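PDB 4NH0: ESX secretion system protein EccC, which forms part of the ESX type VII secretion system that exports EsxA and EsxB, has weak ATPase activity and may be its translocase subunit. Local coordinates for residues 379-383 / 591-595; 416-420 / 450-454; 1017-1021 / 1034-1039. All coordinates share one frame. Numbering follows the deposited sequence.

Contact 1. Residues 379-383 / 591-595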
ATOM      1  N   ALA A 379      19.815  -2.305 -19.364  1.00 77.77           N
ATOM      2  CA  ALA A 379      21.023  -2.382 -18.552  1.00 84.33           C
ATOM      3  C   ALA A 379      22.262  -2.147 -19.407  1.00 86.13           C
ATOM      4  O   ALA A 379      23.232  -1.538 -18.959  1.00 81.61           O
ATOM      5  CB  ALA A 379      21.109  -3.727 -17.852  1.00 85.84           C
ATOM      6  N   LEU A 380      22.220  -2.634 -20.643  1.00 88.31           N
ATOM      7  CA  LEU A 380      23.326  -2.459 -21.575  1.00 84.02           C
ATOM      8  C   LEU A 380      23.206  -1.132 -22.312  1.00 77.89           C
ATOM      9  O   LEU A 380      24.203  -0.451 -22.544  1.00 81.38           O
ATOM     10  CB  LEU A 380      23.374  -3.616 -22.573  1.00 66.47           C
ATOM     11  CG  LEU A 380      23.688  -4.987 -21.972  1.00 65.06           C
ATOM     12  CD1 LEU A 380      23.643  -6.067 -23.038  1.00 59.84           C
ATOM     13  CD2 LEU A 380      25.040  -4.968 -21.282  1.00 60.41           C
ATOM     14  N   HIS A 381      21.979  -0.775 -22.677  1.00 76.30           N
ATOM     15  CA  HIS A 381      21.704   0.509 -23.313  1.00 76.32           C
ATOM     16  C   HIS A 381      22.152   1.645 -22.403  1.00 79.53           C
ATOM     17  O   HIS A 381      22.626   2.678 -22.872  1.00 83.68           O
ATOM     18  CB  HIS A 381      20.214   0.638 -23.638  1.00 80.16           C
ATOM     19  CG  HIS A 381      19.847   1.918 -24.323  1.00 83.36           C
ATOM     20  ND1 HIS A 381      20.779   2.746 -24.909  1.00103.77           N
ATOM     21  CD2 HIS A 381      18.645   2.511 -24.514  1.00 85.69           C
ATOM     22  CE1 HIS A 381      20.168   3.794 -25.431  1.00 89.99           C
ATOM     23  NE2 HIS A 381      18.873   3.676 -25.206  1.00 94.49           N
ATOM     24  N   GLY A 382      22.004   1.441 -21.099  1.00 82.95           N
ATOM     25  CA  GLY A 382      22.449   2.412 -20.119  1.00 85.66           C
ATOM     26  C   GLY A 382      23.961   2.485 -20.047  1.00 78.18           C
ATOM     27  O   GLY A 382      24.526   3.549 -19.800  1.00 87.25           O
ATOM     28  N   GLU A 383      24.617   1.350 -20.265  1.00 71.94           N
ATOM     29  CA  GLU A 383      26.073   1.293 -20.241  1.00 74.67           C
ATOM     30  C   GLU A 383      26.663   2.048 -21.426  1.00 80.59           C
ATOM     31  O   GLU A 383      27.695   2.707 -21.302  1.00 79.18           O
ATOM     32  CB  GLU A 383      26.554  -0.159 -20.245  1.00 75.32           C
ATOM     33  CG  GLU A 383      28.067  -0.316 -20.271  1.00 69.21           C
ATOM     34  CD  GLU A 383      28.732   0.172 -18.998  1.00 70.26           C
ATOM     35  OE1 GLU A 383      29.962   0.007 -18.871  1.00 76.91           O
ATOM     36  OE2 GLU A 383      28.026   0.713 -18.123  1.00 78.75           O
ATOM     37  N   HIS A 591      32.657  -2.552 -12.458  1.00 65.60           N
ATOM     38  CA  HIS A 591      31.447  -1.748 -12.380  1.00 71.68           C
ATOM     39  C   HIS A 591      30.231  -2.610 -12.688  1.00 73.09           C
ATOM     40  O   HIS A 591      30.171  -3.261 -13.730  1.00 81.11           O
ATOM     41  CB  HIS A 591      31.523  -0.567 -13.348  1.00 76.47           C
ATOM     42  CG  HIS A 591      30.230   0.169 -13.505  1.00 82.14           C
ATOM     43  ND1 HIS A 591      29.535   0.691 -12.436  1.00 92.54           N
ATOM     44  CD2 HIS A 591      29.506   0.472 -14.608  1.00 79.63           C
ATOM     45  CE1 HIS A 591      28.437   1.282 -12.872  1.00 94.39           C
ATOM     46  NE2 HIS A 591      28.396   1.164 -14.187  1.00 79.35           N
ATOM     47  N   GLN A 592      29.267  -2.616 -11.776  1.00 75.79           N
ATOM     48  CA  GLN A 592      28.072  -3.436 -11.935  1.00 79.12           C
ATOM     49  C   GLN A 592      27.181  -2.920 -13.059  1.00 70.27           C
ATOM     50  O   GLN A 592      26.673  -1.802 -12.997  1.00 72.49           O
ATOM     51  CB  GLN A 592      27.284  -3.490 -10.626  1.00 82.22           C
ATOM     52  CG  GLN A 592      28.047  -4.112  -9.470  1.00 85.49           C
ATOM     53  CD  GLN A 592      28.359  -5.576  -9.699  1.00 91.14           C
ATOM     54  OE1 GLN A 592      27.602  -6.289 -10.358  1.00 86.87           O
ATOM     55  NE2 GLN A 592      29.481  -6.034  -9.158  1.00 91.75           N
ATOM     56  N   ILE A 593      27.001  -3.742 -14.087  1.00 71.30           N
ATOM     57  CA  ILE A 593      26.115  -3.405 -15.194  1.00 69.31           C
ATOM     58  C   ILE A 593      24.755  -4.046 -14.967  1.00 73.65           C
ATOM     59  O   ILE A 593      23.723  -3.521 -15.386  1.00 70.49           O
ATOM     60  CB  ILE A 593      26.680  -3.877 -16.548  1.00 64.99           C
ATOM     61  CG1 ILE A 593      28.200  -3.703 -16.595  1.00 77.62           C
ATOM     62  CG2 ILE A 593      26.009  -3.137 -17.696  1.00 66.81           C
ATOM     63  CD1 ILE A 593      28.655  -2.267 -16.565  1.00 86.51           C
ATOM     64  N   TRP A 594      24.768  -5.188 -14.288  1.00 77.37           N
ATOM     65  CA  TRP A 594      23.558  -5.956 -14.033  1.00 67.46           C
ATOM     66  C   TRP A 594      23.381  -6.199 -12.540  1.00 67.32           C
ATOM     67  O   TRP A 594      24.262  -6.749 -11.882  1.00 64.80           O
ATOM     68  CB  TRP A 594      23.609  -7.285 -14.788  1.00 66.38           C
ATOM     69  CG  TRP A 594      22.496  -8.229 -14.462  1.00 67.46           C
ATOM     70  CD1 TRP A 594      22.480  -9.167 -13.470  1.00 74.69           C
ATOM     71  CD2 TRP A 594      21.241  -8.344 -15.142  1.00 65.13           C
ATOM     72  NE1 TRP A 594      21.290  -9.851 -13.485  1.00 82.29           N
ATOM     73  CE2 TRP A 594      20.512  -9.365 -14.503  1.00 67.63           C
ATOM     74  CE3 TRP A 594      20.663  -7.679 -16.226  1.00 61.94           C
ATOM     75  CZ2 TRP A 594      19.235  -9.735 -14.911  1.00 69.56           C
ATOM     76  CZ3 TRP A 594      19.396  -8.050 -16.631  1.00 63.78           C
ATOM     77  CH2 TRP A 594      18.695  -9.068 -15.975  1.00 66.18           C
ATOM     78  N   LEU A 595      22.235  -5.786 -12.011  1.00 75.47           N
ATOM     79  CA  LEU A 595      21.946  -5.939 -10.592  1.00 74.94           C
ATOM     80  C   LEU A 595      20.865  -6.989 -10.362  1.00 72.35           C
ATOM     81  O   LEU A 595      20.011  -7.189 -11.224  1.00 70.37           O
ATOM     82  CB  LEU A 595      21.521  -4.599  -9.992  1.00 69.81           C
ATOM     83  CG  LEU A 595      22.622  -3.542  -9.922  1.00 63.43           C
ATOM     84  CD1 LEU A 595      22.102  -2.286  -9.261  1.00 73.99           C
ATOM     85  CD2 LEU A 595      23.829  -4.081  -9.174  1.00 71.33           C
TER
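A linker that crosses a globular domain can pack directly on it without a hydrogen bond between the two segments, third residues adding the bonds, as residues 591-595 illustrate on one turn of helix 371-394. H591 comes first: its imidazole meets E383 edge-on, with H591 CD2 3.8 Å from E383 OE2. That carboxylate has stronger partners: salt bridges to R387 and R386 of its own helix, and a hydrogen bond from Q643, which also bonds weakly to H591 NE2. S360 is hydrogen-bonded to the carbonyl of H591 and the amide of I593, so the linker backbone is fixed to strand 359-364 while H591, I593 and W594 meet the helix. I593 gives the largest share of any residue, 85 of the 221 Å² buried on both sides together. I593 CG2 sits 3.4 Å from A379 O and 4.1 Å from L380 CD2, whereas I593 CD1 reaches to 3.4 Å from E383 OE2. A379 and E383, four residues apart, both point toward the linker, so the isoleucine spans one helical turn, covering A379 O, which accepts weak bonds from E383 N (3.5 Å) and from the side chain of Q643. The helix belongs to the P-loop NTPase fold of the first FtsK domain, and the linker leads to the second; such linkers are known to bind FtsK domains in the manner of EsxB. W594 follows, with W594 CE3 4.3 Å from A379 CB. Its indole also covers L372 and M376 of the helix and A361 and I363, with a cation-pi interaction to R375.

Contact 2. Residues 416-420 / 450-454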
ATOM      1  N   MET A 416      39.197   3.049 -17.429  1.00 89.01           N
ATOM      2  CA  MET A 416      37.973   2.597 -18.073  1.00 83.26           C
ATOM      3  C   MET A 416      38.291   1.433 -18.998  1.00 88.45           C
ATOM      4  O   MET A 416      38.800   1.628 -20.101  1.00 94.37           O
ATOM      5  CB  MET A 416      37.298   3.728 -18.846  1.00 84.08           C
ATOM      6  CG  MET A 416      35.930   3.350 -19.391  1.00 87.14           C
ATOM      7  SD  MET A 416      35.118   4.691 -20.275  1.00119.03           S
ATOM      8  CE  MET A 416      36.337   5.043 -21.536  1.00106.46           C
ATOM      9  N   PRO A 417      37.990   0.212 -18.541  1.00 82.36           N
ATOM     10  CA  PRO A 417      38.302  -1.031 -19.250  1.00 77.49           C
ATOM     11  C   PRO A 417      37.424  -1.239 -20.473  1.00 72.68           C
ATOM     12  O   PRO A 417      36.288  -0.772 -20.492  1.00 73.36           O
ATOM     13  CB  PRO A 417      38.021  -2.101 -18.197  1.00 75.02           C
ATOM     14  CG  PRO A 417      36.951  -1.510 -17.362  1.00 76.20           C
ATOM     15  CD  PRO A 417      37.261  -0.043 -17.287  1.00 81.45           C
ATOM     16  N   THR A 418      37.943  -1.927 -21.483  1.00 72.19           N
ATOM     17  CA  THR A 418      37.125  -2.310 -22.623  1.00 74.85           C
ATOM     18  C   THR A 418      36.125  -3.364 -22.174  1.00 65.49           C
ATOM     19  O   THR A 418      36.424  -4.173 -21.296  1.00 62.86           O
ATOM     20  CB  THR A 418      37.966  -2.858 -23.788  1.00 68.15           C
ATOM     21  OG1 THR A 418      38.758  -3.959 -23.331  1.00 83.10           O
ATOM     22  CG2 THR A 418      38.880  -1.780 -24.341  1.00 76.59           C
ATOM     23  N   LEU A 419      34.938  -3.350 -22.765  1.00 58.43           N
ATOM     24  CA  LEU A 419      33.901  -4.294 -22.376  1.00 51.77           C
ATOM     25  C   LEU A 419      33.710  -5.373 -23.431  1.00 65.17           C
ATOM     26  O   LEU A 419      33.432  -5.079 -24.592  1.00 65.16           O
ATOM     27  CB  LEU A 419      32.581  -3.565 -22.128  1.00 67.57           C
ATOM     28  CG  LEU A 419      31.471  -4.433 -21.538  1.00 64.19           C
ATOM     29  CD1 LEU A 419      31.918  -5.014 -20.211  1.00 53.45           C
ATOM     30  CD2 LEU A 419      30.191  -3.633 -21.371  1.00 62.00           C
ATOM     31  N   PHE A 420      33.868  -6.626 -23.020  1.00 65.62           N
ATOM     32  CA  PHE A 420      33.649  -7.755 -23.913  1.00 57.61           C
ATOM     33  C   PHE A 420      32.326  -8.429 -23.581  1.00 55.90           C
ATOM     34  O   PHE A 420      32.145  -8.953 -22.483  1.00 64.84           O
ATOM     35  CB  PHE A 420      34.796  -8.760 -23.811  1.00 62.30           C
ATOM     36  CG  PHE A 420      34.825  -9.762 -24.930  1.00 58.98           C
ATOM     37  CD1 PHE A 420      34.176  -9.504 -26.126  1.00 62.86           C
ATOM     38  CD2 PHE A 420      35.492 -10.966 -24.784  1.00 55.76           C
ATOM     39  CE1 PHE A 420      34.199 -10.424 -27.155  1.00 65.46           C
ATOM     40  CE2 PHE A 420      35.516 -11.889 -25.809  1.00 63.87           C
ATOM     41  CZ  PHE A 420      34.868 -11.618 -26.995  1.00 66.95           C
ATOM     42  N   LEU A 450      33.424   3.291 -28.017  1.00 90.51           N
ATOM     43  CA  LEU A 450      33.084   3.165 -26.604  1.00 80.15           C
ATOM     44  C   LEU A 450      33.886   2.060 -25.923  1.00 89.13           C
ATOM     45  O   LEU A 450      33.853   1.922 -24.701  1.00 86.48           O
ATOM     46  CB  LEU A 450      31.585   2.901 -26.434  1.00 81.60           C
ATOM     47  CG  LEU A 450      30.634   4.102 -26.387  1.00 82.20           C
ATOM     48  CD1 LEU A 450      30.731   4.959 -27.640  1.00 88.07           C
ATOM     49  CD2 LEU A 450      29.204   3.633 -26.177  1.00 83.39           C
ATOM     50  N   GLY A 451      34.606   1.276 -26.718  1.00 94.72           N
ATOM     51  CA  GLY A 451      35.404   0.189 -26.187  1.00 79.23           C
ATOM     52  C   GLY A 451      34.559  -1.006 -25.792  1.00 65.25           C
ATOM     53  O   GLY A 451      34.922  -1.767 -24.898  1.00 67.06           O
ATOM     54  N   VAL A 452      33.424  -1.168 -26.461  1.00 77.05           N
ATOM     55  CA  VAL A 452      32.539  -2.295 -26.199  1.00 64.06           C
ATOM     56  C   VAL A 452      32.616  -3.313 -27.330  1.00 72.21           C
ATOM     57  O   VAL A 452      32.228  -3.025 -28.461  1.00 71.11           O
ATOM     58  CB  VAL A 452      31.081  -1.841 -26.023  1.00 66.97           C
ATOM     59  CG1 VAL A 452      30.164  -3.044 -25.917  1.00 62.98           C
ATOM     60  CG2 VAL A 452      30.949  -0.955 -24.798  1.00 68.10           C
ATOM     61  N   HIS A 453      33.120  -4.501 -27.019  1.00 69.47           N
ATOM     62  CA  HIS A 453      33.272  -5.550 -28.018  1.00 67.00           C
ATOM     63  C   HIS A 453      32.227  -6.641 -27.833  1.00 64.45           C
ATOM     64  O   HIS A 453      32.003  -7.119 -26.722  1.00 67.74           O
ATOM     65  CB  HIS A 453      34.678  -6.145 -27.958  1.00 79.46           C
ATOM     66  CG  HIS A 453      35.766  -5.137 -28.158  1.00 67.54           C
ATOM     67  ND1 HIS A 453      36.238  -4.789 -29.405  1.00 70.65           N
ATOM     68  CD2 HIS A 453      36.472  -4.399 -27.269  1.00 75.33           C
ATOM     69  CE1 HIS A 453      37.188  -3.881 -29.276  1.00 74.22           C
ATOM     70  NE2 HIS A 453      37.349  -3.627 -27.991  1.00 81.89           N
ATOM     71  N   LEU A 454      31.591  -7.031 -28.931  1.00 66.36           N
ATOM     72  CA  LEU A 454      30.520  -8.018 -28.890  1.00 63.80           C
ATOM     73  C   LEU A 454      30.933  -9.330 -29.547  1.00 75.39           C
ATOM     74  O   LEU A 454      31.693  -9.341 -30.514  1.00 72.06           O
ATOM     75  CB  LEU A 454      29.267  -7.464 -29.572  1.00 63.61           C
ATOM     76  CG  LEU A 454      28.033  -8.366 -29.635  1.00 69.62           C
ATOM     77  CD1 LEU A 454      27.572  -8.749 -28.239  1.00 68.42           C
ATOM     78  CD2 LEU A 454      26.913  -7.690 -30.406  1.00 55.58           C
TER
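F420 lies with the edge of its phenyl ring against H453: F420 CD1 is 3.9 Å from H453 CB and 3.3 Å from H453 O. These two residues share one sheet face, where F420 also packs on L324 and L328 of helix 317-329. On the other face L419 CB touches V452 CG2 at 4.1 Å, and R387 of helix 371-394 packs on both residues. Between the faces the backbones pair in parallel, and the axes of 418-420 and 452-454 approach to 4.5 Å at 18°. L419 bonds to the residues flanking its partner V452: L419 N donates to G451 O (2.7 Å), and H453 N donates to L419 O (2.5 Å). The imidazole of H453 is tied by ND1 to the carbonyl of P305, linking the pair toward strand 306-310. G451 leaves helix 437-450 with positive phi, turning the chain into strand 452-458; a CB there would lie 3.7 Å from T418 CG2. Strand, helical connection and parallel neighbouring strand make a beta-alpha-beta crossover in the core of the P-loop NTPase fold, whose strand 418-424 runs directly into E425, the inferred active-site residue.

Contact 3. Residues 1017-1021 / 1034-1039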
ATOM      1  N   ALA A1017     -62.277  22.275  28.462  1.00 89.22           N
ATOM      2  CA  ALA A1017     -62.571  23.611  28.961  1.00 81.53           C
ATOM      3  C   ALA A1017     -61.551  24.620  28.446  1.00 87.76           C
ATOM      4  O   ALA A1017     -61.841  25.809  28.336  1.00 91.43           O
ATOM      5  CB  ALA A1017     -62.602  23.616  30.479  1.00 86.04           C
ATOM      6  N   ARG A1018     -60.354  24.134  28.128  1.00 87.75           N
ATOM      7  CA  ARG A1018     -59.280  24.998  27.656  1.00 86.66           C
ATOM      8  C   ARG A1018     -59.334  25.202  26.146  1.00 77.37           C
ATOM      9  O   ARG A1018     -58.531  25.951  25.589  1.00 87.46           O
ATOM     10  CB  ARG A1018     -57.920  24.424  28.049  1.00 80.63           C
ATOM     11  CG  ARG A1018     -57.676  24.358  29.545  1.00 77.34           C
ATOM     12  CD  ARG A1018     -56.236  23.972  29.843  1.00 80.78           C
ATOM     13  NE  ARG A1018     -55.964  23.931  31.275  1.00 86.20           N
ATOM     14  CZ  ARG A1018     -54.770  23.681  31.800  1.00 81.37           C
ATOM     15  NH1 ARG A1018     -53.731  23.455  31.008  1.00 78.61           N
ATOM     16  NH2 ARG A1018     -54.610  23.663  33.115  1.00 92.53           N
ATOM     17  N   LEU A1019     -60.277  24.531  25.491  1.00 84.70           N
ATOM     18  CA  LEU A1019     -60.425  24.632  24.043  1.00 75.54           C
ATOM     19  C   LEU A1019     -60.694  26.070  23.612  1.00 78.04           C
ATOM     20  O   LEU A1019     -61.482  26.774  24.242  1.00 97.86           O
ATOM     21  CB  LEU A1019     -61.543  23.711  23.553  1.00 81.48           C
ATOM     22  CG  LEU A1019     -61.247  22.213  23.633  1.00 82.73           C
ATOM     23  CD1 LEU A1019     -62.438  21.397  23.156  1.00102.09           C
ATOM     24  CD2 LEU A1019     -60.004  21.869  22.829  1.00 72.00           C
ATOM     25  N   PRO A1020     -60.028  26.508  22.536  1.00 59.51           N
ATOM     26  CA  PRO A1020     -60.071  27.895  22.063  1.00 79.29           C
ATOM     27  C   PRO A1020     -61.445  28.339  21.575  1.00 90.13           C
ATOM     28  O   PRO A1020     -62.050  27.655  20.751  1.00 92.16           O
ATOM     29  CB  PRO A1020     -59.072  27.899  20.897  1.00 76.92           C
ATOM     30  CG  PRO A1020     -58.226  26.690  21.098  1.00 86.02           C
ATOM     31  CD  PRO A1020     -59.128  25.679  21.718  1.00 65.47           C
ATOM     32  N   PRO A1021     -61.936  29.476  22.090  1.00102.71           N
ATOM     33  CA  PRO A1021     -63.102  30.149  21.510  1.00 92.96           C
ATOM     34  C   PRO A1021     -62.852  30.494  20.044  1.00 95.53           C
ATOM     35  O   PRO A1021     -61.712  30.763  19.674  1.00105.66           O
ATOM     36  CB  PRO A1021     -63.238  31.411  22.365  1.00105.94           C
ATOM     37  CG  PRO A1021     -62.645  31.032  23.677  1.00101.31           C
ATOM     38  CD  PRO A1021     -61.512  30.098  23.356  1.00 99.48           C
ATOM     39  N   TRP A1034     -56.478  32.755  27.156  1.00 87.64           N
ATOM     40  CA  TRP A1034     -57.864  32.497  27.540  1.00 86.26           C
ATOM     41  C   TRP A1034     -58.006  31.480  28.669  1.00 84.89           C
ATOM     42  O   TRP A1034     -59.091  31.315  29.225  1.00 83.56           O
ATOM     43  CB  TRP A1034     -58.667  32.031  26.324  1.00 86.51           C
ATOM     44  CG  TRP A1034     -58.323  30.653  25.853  1.00 86.66           C
ATOM     45  CD1 TRP A1034     -58.939  29.489  26.206  1.00 87.96           C
ATOM     46  CD2 TRP A1034     -57.284  30.293  24.935  1.00 84.75           C
ATOM     47  NE1 TRP A1034     -58.349  28.427  25.568  1.00 83.05           N
ATOM     48  CE2 TRP A1034     -57.331  28.894  24.781  1.00 83.88           C
ATOM     49  CE3 TRP A1034     -56.318  31.017  24.230  1.00 75.84           C
ATOM     50  CZ2 TRP A1034     -56.449  28.206  23.954  1.00 75.80           C
ATOM     51  CZ3 TRP A1034     -55.446  30.330  23.407  1.00 74.54           C
ATOM     52  CH2 TRP A1034     -55.516  28.940  23.277  1.00 81.11           C
ATOM     53  N   TRP A1035     -56.919  30.795  29.007  1.00 86.08           N
ATOM     54  CA  TRP A1035     -56.942  29.865  30.129  1.00 86.53           C
ATOM     55  C   TRP A1035     -55.680  29.983  30.970  1.00 86.04           C
ATOM     56  O   TRP A1035     -54.617  30.350  30.469  1.00 80.04           O
ATOM     57  CB  TRP A1035     -57.116  28.424  29.643  1.00 96.54           C
ATOM     58  CG  TRP A1035     -55.971  27.905  28.828  1.00 91.54           C
ATOM     59  CD1 TRP A1035     -55.860  27.928  27.470  1.00 79.56           C
ATOM     60  CD2 TRP A1035     -54.780  27.275  29.317  1.00 88.39           C
ATOM     61  NE1 TRP A1035     -54.673  27.357  27.081  1.00 76.77           N
ATOM     62  CE2 TRP A1035     -53.991  26.948  28.197  1.00 81.75           C
ATOM     63  CE3 TRP A1035     -54.304  26.959  30.592  1.00 87.33           C
ATOM     64  CZ2 TRP A1035     -52.754  26.322  28.313  1.00 82.35           C
ATOM     65  CZ3 TRP A1035     -53.075  26.338  30.705  1.00 82.89           C
ATOM     66  CH2 TRP A1035     -52.314  26.026  29.573  1.00 83.68           C
ATOM     67  N   THR A1036     -55.809  29.671  32.254  1.00 88.69           N
ATOM     68  CA  THR A1036     -54.675  29.682  33.166  1.00 85.37           C
ATOM     69  C   THR A1036     -54.577  28.351  33.896  1.00 88.36           C
ATOM     70  O   THR A1036     -55.507  27.547  33.867  1.00 88.34           O
ATOM     71  CB  THR A1036     -54.778  30.821  34.194  1.00 82.59           C
ATOM     72  OG1 THR A1036     -56.017  30.710  34.905  1.00100.91           O
ATOM     73  CG2 THR A1036     -54.716  32.172  33.501  1.00 77.64           C
ATOM     74  N   GLY A1037     -53.446  28.124  34.553  1.00 90.28           N
ATOM     75  CA  GLY A1037     -53.219  26.878  35.257  1.00 85.91           C
ATOM     76  C   GLY A1037     -51.969  26.183  34.759  1.00 80.60           C
ATOM     77  O   GLY A1037     -51.200  26.748  33.982  1.00 79.77           O
ATOM     78  N   ALA A1038     -51.770  24.948  35.204  1.00 81.07           N
ATOM     79  CA  ALA A1038     -50.578  24.193  34.848  1.00 84.36           C
ATOM     80  C   ALA A1038     -50.796  23.352  33.596  1.00 84.53           C
ATOM     81  O   ALA A1038     -51.930  23.109  33.188  1.00 78.73           O
ATOM     82  CB  ALA A1038     -50.155  23.308  36.006  1.00 80.81           C
ATOM     83  N   GLU A1039     -49.698  22.918  32.988  1.00 80.13           N
ATOM     84  CA  GLU A1039     -49.760  21.992  31.868  1.00 66.12           C
ATOM     85  C   GLU A1039     -49.847  20.569  32.399  1.00 62.96           C
ATOM     86  O   GLU A1039     -49.405  20.292  33.511  1.00 60.32           O
ATOM     87  CB  GLU A1039     -48.543  22.153  30.957  1.00 65.36           C
ATOM     88  CG  GLU A1039     -48.457  23.508  30.277  1.00 76.40           C
ATOM     89  CD  GLU A1039     -47.302  23.595  29.300  1.00 90.21           C
ATOM     90  OE1 GLU A1039     -46.498  22.642  29.241  1.00 90.70           O
ATOM     91  OE2 GLU A1039     -47.198  24.617  28.590  1.00100.51           O
TER
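An arginine's terminal nitrogens can be satisfied without facing an acid. R1018 is extended, and its guanidinium grips one carbonyl: NH1 and NH2 of R1018 donate to A1038 O at 2.8 and 2.7 Å. The same group lies flat on the W1035 indole, centres 4.0 Å apart and planes 15° from parallel, while R1018 CD stands 3.8 Å over the centroid of its six-membered ring. W1035 NE1 is spent on the carbonyl of D1069, and the carboxylate of E1039 is engaged by H1073. At the other end, W1034 NE1 donates to R1018 O in a very short bond of 2.5 Å. Two prolines pack on this second indole: P1021 CD lies over its five-membered ring, 4.1 Å from the centroid, and P1020 CG is 3.7 Å from W1034 CZ2. Across this surface contact of the third FtsK domain, which closes the excursion through helix 1026-1031 in the part containing the EsxB-binding pocket, the arginine's charge is thus met by a carbonyl dipole and a pi face, not by a salt bridge.

How the contacts relate
Followed from the N terminus, the chain first enters contact 1 on helix 371-394, but that loop stays open for some 200 residues. Inside it, contact 2 closes a much shorter one, joining neighbouring strands 418-424 and 452-458. Contact 1 closes only when the linker toward the second FtsK domain returns to the first. The nested pair touch, E383 CG lying 4.1 Å from L419 CD2, so helix 371-394 carries the linker and also packs against the central sheet. Contact 3 follows in series, closing a short local loop between helix 1001-1017 and strand 1039-1045 of the third FtsK domain, its centre about 98 Å from that of contact 1 and about 110 Å from that of contact 2.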